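Local coordinates for AxyAgu115A (Amphibacillus xylanus NBRC 15112, PDB 6NPS), which probably removes glucuronic acid side groups from arabinoglucuronoxylan, acting as a family GH115 alpha-glucuronidase, at residues 177-181 with 182-186; 484-487 with 488-492; 692-695 with 696-699. The protein carries 3 engineered substitutions. All coordinates share one frame; numbering follows the deposited sequence.

Following the chain from the N terminus, interaction 1 closes the loop that leaves strand 170-174 of the eight-stranded parallel barrel and turns into helix 181-190. Interaction 2 closes no loop: it is one stretch of helix 482-494, farther along the chain, well past the last barrel strand, 446-450. Interaction 3 is a tight turn between strands 686-688 and 700-706, which belong to two different sheets. The three contacts lie in series, and none nests in or crosses another. The centres of interactions 1 and 2 are about 29 Å apart; the centre of interaction 3 lies about 54 Å from that of interaction 1, on the opposite side of the chain's centre.

Interaction 1 of 3, residues 177-181 with 182-186; sequences DEWPA and FGNWS
Backbone bonds tie Glu178 and Pro180 to the first turn of helix 181-190, which Ala181 begins. Gly183 N donates to Glu178 O at 2.9 Å, a span of five residues, while Trp185 N reaches Ala181 O at 3.0 Å with the four-residue spacing of an alpha helix. Pro180, which follows a cis peptide bond, has its carbonyl oxygen gripped twice by one residue. Asn184 N meets Pro180 O at 3.2 Å, and Asn184 ND2 approaches the same oxygen from the opposite face of the carbonyl plane, at 2.7 Å and nearly straight (171°). Asn184 has its amide beside its own backbone N (chi1 -78°), which puts ND2 within reach of the oxygen that N already binds. With an alanine in place of Asn184, Pro180 O would probably keep the longer backbone bond alone, and the loop would lose its side-chain tie to the helix.

The aromatic contact is a CH-pi one: Gly183 CA stands 3.5 Å from the centroid of the Trp179 six-membered ring, 10° off its normal. Glu178 CB and Phe182 CB touch at 3.5 Å, while the Glu178 carboxylate turns away to Trp218 N.

Asp453 accepts from Phe182 N, and Phe182 and Trp185 pack on Met197 of helix 195-207, so this strand-to-helix connection of the TIM-type barrel abuts the next helix along the chain.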
# COMPACT_ATOMS: atom_id res chain seq x y z
N ASP A 177 -27.47 21.15 6.59
CA ASP A 177 -26.18 20.62 7.02
C ASP A 177 -25.50 21.60 7.98
O ASP A 177 -24.31 21.91 7.86
CB ASP A 177 -25.29 20.31 5.80
CG ASP A 177 -26.09 19.75 4.62
OD1 ASP A 177 -26.73 18.69 4.78
OD2 ASP A 177 -26.08 20.36 3.52
N GLU A 178 -26.29 22.14 8.91
CA GLU A 178 -25.91 23.38 9.56
C GLU A 178 -25.11 23.17 10.84
O GLU A 178 -24.74 24.16 11.49
CB GLU A 178 -27.15 24.27 9.80
CG GLU A 178 -28.15 23.77 10.87
CD GLU A 178 -29.31 23.01 10.25
OE1 GLU A 178 -29.19 22.56 9.07
OE2 GLU A 178 -30.33 22.83 10.92
N TRP A 179 -24.80 21.92 11.20
CA TRP A 179 -23.94 21.68 12.34
C TRP A 179 -22.66 21.02 11.85
O TRP A 179 -22.71 20.17 10.97
CB TRP A 179 -24.61 20.80 13.40
CG TRP A 179 -25.64 21.56 14.21
CD1 TRP A 179 -27.00 21.58 14.01
CD2 TRP A 179 -25.39 22.43 15.34
NE1 TRP A 179 -27.61 22.40 14.94
CE2 TRP A 179 -26.65 22.94 15.76
CE3 TRP A 179 -24.24 22.82 16.03
CZ2 TRP A 179 -26.78 23.82 16.84
CZ3 TRP A 179 -24.37 23.70 17.10
CH2 TRP A 179 -25.63 24.19 17.50
N PRO A 180 -21.49 21.39 12.41
CA PRO A 180 -21.33 22.31 13.55
C PRO A 180 -21.23 23.81 13.18
O PRO A 180 -21.38 24.67 14.06
CB PRO A 180 -20.02 21.83 14.17
CG PRO A 180 -19.20 21.41 12.96
CD PRO A 180 -20.19 20.87 11.95
N ALA A 181 -20.98 24.12 11.91
CA ALA A 181 -20.69 25.49 11.50
C ALA A 181 -21.79 26.49 11.86
O ALA A 181 -21.61 27.31 12.78
CB ALA A 181 -20.42 25.53 9.99
N PHE A 182 -22.91 26.46 11.13
CA PHE A 182 -23.97 27.46 11.31
C PHE A 182 -24.46 27.52 12.75
O PHE A 182 -24.75 28.60 13.27
CB PHE A 182 -25.14 27.14 10.37
CG PHE A 182 -26.00 28.31 10.01
CD1 PHE A 182 -27.13 28.62 10.75
CD2 PHE A 182 -25.73 29.06 8.90
CE1 PHE A 182 -27.94 29.68 10.40
CE2 PHE A 182 -26.53 30.11 8.55
CZ PHE A 182 -27.65 30.42 9.30
N GLY A 183 -24.56 26.36 13.41
CA GLY A 183 -25.06 26.35 14.77
C GLY A 183 -24.20 27.19 15.70
O GLY A 183 -24.69 28.10 16.37
N ASN A 184 -22.89 26.93 15.69
CA ASN A 184 -21.95 27.73 16.49
C ASN A 184 -21.95 29.20 16.05
O ASN A 184 -21.78 30.10 16.88
CB ASN A 184 -20.55 27.16 16.35
CG ASN A 184 -20.36 25.93 17.20
OD1 ASN A 184 -19.93 26.03 18.34
ND2 ASN A 184 -20.68 24.77 16.65
N TRP A 185 -22.07 29.45 14.76
CA TRP A 185 -22.08 30.82 14.26
C TRP A 185 -23.30 31.57 14.78
O TRP A 185 -23.18 32.67 15.33
CB TRP A 185 -22.06 30.82 12.73
CG TRP A 185 -22.21 32.17 12.09
CD1 TRP A 185 -21.25 33.12 11.97
CD2 TRP A 185 -23.40 32.72 11.52
NE1 TRP A 185 -21.76 34.24 11.33
CE2 TRP A 185 -23.07 34.02 11.03
CE3 TRP A 185 -24.70 32.25 11.34
CZ2 TRP A 185 -24.01 34.84 10.38
CZ3 TRP A 185 -25.65 33.08 10.70
CH2 TRP A 185 -25.28 34.36 10.23
N SER A 186 -24.47 30.98 14.61
CA SER A 186 -25.72 31.57 15.11
C SER A 186 -25.66 31.79 16.63
O SER A 186 -26.02 32.87 17.12
CB SER A 186 -26.88 30.65 14.74
OG SER A 186 -26.96 29.67 15.77

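Interaction 2 of 3, residues 484-487 with 488-492; sequences DYTK and QWIEQ
Asp484 to Lys487 each accept a backbone hydrogen bond from the residue four positions on, from Gln488 N to Asp484 O at 2.9 Å through to Glu491 N to Lys487 O at 3.0 Å. This spacing, with helical phi and psi throughout, is that of a regular alpha helix, here the middle of helix 482-494.

The side chains that meet are therefore also those one turn apart. Tyr485 and Trp489 both carry CG opposite the backbone N, with chi1 of -177° for the tyrosine, and lean out on the same side of the helix. The phenol ring lies against the start of the tryptophan side chain: Tyr485 CE2 comes to 4.1 Å from Trp489 CB, and Tyr485 CE2 and OH each come to 4.1 Å from Trp489 CD1. The two side chains cross obliquely, and the contact is apolar rather than a ring stack. The phenol hydroxyl is hydrogen-bonded to Asp466, and Trp474 and Phe463 each meet the Tyr485 ring edge-to-face, which probably limits its rotation.

Next round the helix, Thr486 and Ile490 meet through their methyl groups, Thr486 CG2 to Ile490 CD1 at 4.0 Å. With chi1 of -54°, Thr486 CG2 lies opposite the backbone N and faces Ile490, while OG1 bonds to Thr482 O. Helix 500-519 packs against this side, Phe507 touching Thr486 and taking Lys487 in a cation-pi contact, Val506 and Leu510 touching Ile490, and Lys503 forming a salt bridge with Glu491.

On the more exposed flank, the aliphatic part of Gln488 runs back along the preceding turn, its CG 3.4 Å from Asp484 O.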
# COMPACT_ATOMS: atom_id res chain seq x y z
N ASP A 484 -18.25 36.12 -18.06
CA ASP A 484 -18.79 37.48 -17.95
C ASP A 484 -19.58 37.68 -16.66
O ASP A 484 -19.48 38.74 -16.03
CB ASP A 484 -19.67 37.80 -19.16
CG ASP A 484 -18.85 38.05 -20.42
OD1 ASP A 484 -17.61 38.17 -20.33
OD2 ASP A 484 -19.46 38.11 -21.51
N TYR A 485 -20.38 36.69 -16.25
CA TYR A 485 -21.09 36.83 -14.97
C TYR A 485 -20.09 37.01 -13.83
O TYR A 485 -20.25 37.90 -12.99
CB TYR A 485 -21.97 35.60 -14.66
CG TYR A 485 -22.73 35.85 -13.36
CD1 TYR A 485 -23.95 36.48 -13.38
CD2 TYR A 485 -22.19 35.49 -12.10
CE1 TYR A 485 -24.67 36.76 -12.19
CE2 TYR A 485 -22.86 35.76 -10.93
CZ TYR A 485 -24.10 36.38 -10.97
OH TYR A 485 -24.77 36.64 -9.81
N THR A 486 -19.04 36.18 -13.82
CA THR A 486 -18.06 36.24 -12.74
C THR A 486 -17.43 37.62 -12.70
O THR A 486 -17.33 38.24 -11.64
CB THR A 486 -17.02 35.14 -12.93
OG1 THR A 486 -17.71 33.89 -13.03
CG2 THR A 486 -16.02 35.03 -11.75
N LYS A 487 -17.05 38.14 -13.88
CA LYS A 487 -16.40 39.44 -13.90
C LYS A 487 -17.34 40.52 -13.43
O LYS A 487 -16.92 41.45 -12.74
CB LYS A 487 -15.88 39.75 -15.30
CG LYS A 487 -14.79 38.76 -15.72
CD LYS A 487 -14.25 39.13 -17.12
CE LYS A 487 -12.85 38.56 -17.32
NZ LYS A 487 -12.81 37.38 -18.22
N GLN A 488 -18.61 40.45 -13.83
CA GLN A 488 -19.58 41.41 -13.32
C GLN A 488 -19.77 41.27 -11.81
O GLN A 488 -19.99 42.27 -11.09
CB GLN A 488 -20.93 41.26 -14.04
CG GLN A 488 -20.83 41.86 -15.45
CD GLN A 488 -22.07 41.68 -16.31
OE1 GLN A 488 -23.21 41.86 -15.85
NE2 GLN A 488 -21.86 41.34 -17.58
N TRP A 489 -19.71 40.04 -11.31
CA TRP A 489 -19.85 39.84 -9.88
C TRP A 489 -18.64 40.42 -9.14
O TRP A 489 -18.80 41.03 -8.07
CB TRP A 489 -20.02 38.35 -9.59
CG TRP A 489 -20.32 37.98 -8.17
CD1 TRP A 489 -21.58 37.84 -7.59
CD2 TRP A 489 -19.36 37.61 -7.17
NE1 TRP A 489 -21.44 37.43 -6.28
CE2 TRP A 489 -20.10 37.28 -6.00
CE3 TRP A 489 -17.95 37.52 -7.14
CZ2 TRP A 489 -19.47 36.88 -4.81
CZ3 TRP A 489 -17.33 37.15 -5.97
CH2 TRP A 489 -18.08 36.83 -4.81
N ILE A 490 -17.43 40.26 -9.69
CA ILE A 490 -16.23 40.86 -9.09
C ILE A 490 -16.34 42.38 -9.06
O ILE A 490 -16.02 43.02 -8.05
CB ILE A 490 -14.98 40.39 -9.86
CG1 ILE A 490 -14.76 38.93 -9.58
CG2 ILE A 490 -13.73 41.26 -9.50
CD1 ILE A 490 -13.89 38.24 -10.64
N GLU A 491 -16.83 42.99 -10.14
CA GLU A 491 -17.01 44.44 -10.17
C GLU A 491 -17.97 44.90 -9.09
O GLU A 491 -17.76 45.95 -8.45
CB GLU A 491 -17.52 44.87 -11.54
CG GLU A 491 -17.45 46.36 -11.78
CD GLU A 491 -16.02 46.82 -11.93
OE1 GLU A 491 -15.70 47.96 -11.53
OE2 GLU A 491 -15.21 46.02 -12.44
N GLN A 492 -19.04 44.13 -8.88
CA GLN A 492 -20.06 44.46 -7.88
C GLN A 492 -19.49 44.43 -6.46
O GLN A 492 -19.83 45.27 -5.63
CB GLN A 492 -21.22 43.48 -8.03
CG GLN A 492 -22.42 43.67 -7.15
CD GLN A 492 -23.52 42.65 -7.52
OE1 GLN A 492 -23.37 41.44 -7.29
NE2 GLN A 492 -24.59 43.13 -8.14

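Interaction 3 of 3, residues 692-695 with 696-699; sequences FLEP and DVNQ
Glu694 to Val697 make a type I beta turn, closed by a hydrogen bond from Val697 N to Glu694 O at 3.0 Å. Pro695 takes the second position of the turn, where its phi of -60° suits a proline ring, and Asp696 takes the third.

Over the turn, Val697 CG2 rests on Glu694 CB at 3.8 Å. Phe692 carries CG opposite its carbonyl carbon, beside the backbone N (chi1 -58°), which turns the edge of its ring to the chain beyond the turn: CD1 is 3.5 Å from Val697 O and CE1 lies 3.8 Å from Asn698 C. The turn belongs to a connection between two sheets, leading from strand 686-688 to strand 700-706. Phe692 packs on strand 766-775 of one sheet and strand 739-746 of the other, as a core residue of a beta sandwich would.

The carboxylates of Glu694 and Asp696 come as near as 5.0 Å, Glu694 OE1 to Asp696 OD1, and both form salt bridges with Arg968, which probably offsets their mutual repulsion. A water donates to Pro695 O at 3.1 Å and accepts from Asn698 ND2 at 2.8 Å.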
# COMPACT_ATOMS: atom_id res chain seq x y z
N PHE A 692 9.62 13.07 -28.26
CA PHE A 692 9.87 13.61 -29.60
C PHE A 692 9.15 12.81 -30.68
O PHE A 692 9.30 13.12 -31.86
CB PHE A 692 11.38 13.66 -29.91
CG PHE A 692 12.14 14.49 -28.92
CD1 PHE A 692 12.16 15.88 -29.03
CD2 PHE A 692 12.80 13.90 -27.83
CE1 PHE A 692 12.86 16.66 -28.08
CE2 PHE A 692 13.46 14.67 -26.89
CZ PHE A 692 13.50 16.05 -27.02
N LEU A 693 8.34 11.81 -30.29
CA LEU A 693 7.45 11.15 -31.23
C LEU A 693 6.35 12.08 -31.73
O LEU A 693 5.67 11.75 -32.71
CB LEU A 693 6.87 9.89 -30.58
CG LEU A 693 7.85 8.72 -30.42
CD1 LEU A 693 7.19 7.52 -29.79
CD2 LEU A 693 8.51 8.30 -31.77
N GLU A 694 6.16 13.26 -31.11
CA GLU A 694 5.31 14.27 -31.75
C GLU A 694 6.16 15.32 -32.45
O GLU A 694 7.03 15.92 -31.80
CB GLU A 694 4.40 14.93 -30.71
CG GLU A 694 3.65 13.83 -29.95
CD GLU A 694 2.59 14.30 -28.93
OE1 GLU A 694 2.82 15.26 -28.16
OE2 GLU A 694 1.53 13.64 -28.88
N PRO A 695 5.92 15.58 -33.73
CA PRO A 695 6.82 16.42 -34.53
C PRO A 695 7.00 17.84 -34.02
O PRO A 695 8.03 18.46 -34.32
CB PRO A 695 6.17 16.45 -35.92
CG PRO A 695 5.06 15.50 -35.88
CD PRO A 695 4.69 15.22 -34.47
N ASP A 696 6.05 18.40 -33.29
CA ASP A 696 6.19 19.77 -32.84
C ASP A 696 6.74 19.89 -31.42
O ASP A 696 6.73 20.99 -30.87
CB ASP A 696 4.85 20.51 -32.93
CG ASP A 696 3.75 19.88 -32.09
OD1 ASP A 696 3.93 18.76 -31.55
OD2 ASP A 696 2.68 20.51 -31.99
N VAL A 697 7.21 18.80 -30.82
CA VAL A 697 7.76 18.87 -29.47
C VAL A 697 9.28 19.03 -29.55
O VAL A 697 9.97 18.32 -30.30
CB VAL A 697 7.35 17.65 -28.64
CG1 VAL A 697 8.04 17.66 -27.29
CG2 VAL A 697 5.82 17.69 -28.45
N ASN A 698 9.81 20.00 -28.81
CA ASN A 698 11.24 20.26 -28.86
C ASN A 698 11.87 20.29 -27.47
O ASN A 698 12.98 20.81 -27.32
CB ASN A 698 11.50 21.57 -29.60
CG ASN A 698 11.05 21.49 -31.04
OD1 ASN A 698 11.65 20.78 -31.85
ND2 ASN A 698 9.99 22.21 -31.36
N GLN A 699 11.21 19.73 -26.46
CA GLN A 699 11.82 19.65 -25.14
C GLN A 699 11.36 18.39 -24.44
O GLN A 699 10.21 17.97 -24.59
CB GLN A 699 11.48 20.88 -24.28
CG GLN A 699 10.03 20.98 -23.87
CD GLN A 699 9.67 22.37 -23.36
OE1 GLN A 699 10.52 23.26 -23.30
NE2 GLN A 699 8.40 22.57 -23.02
O HOH W 1 9.32 21.20 -33.89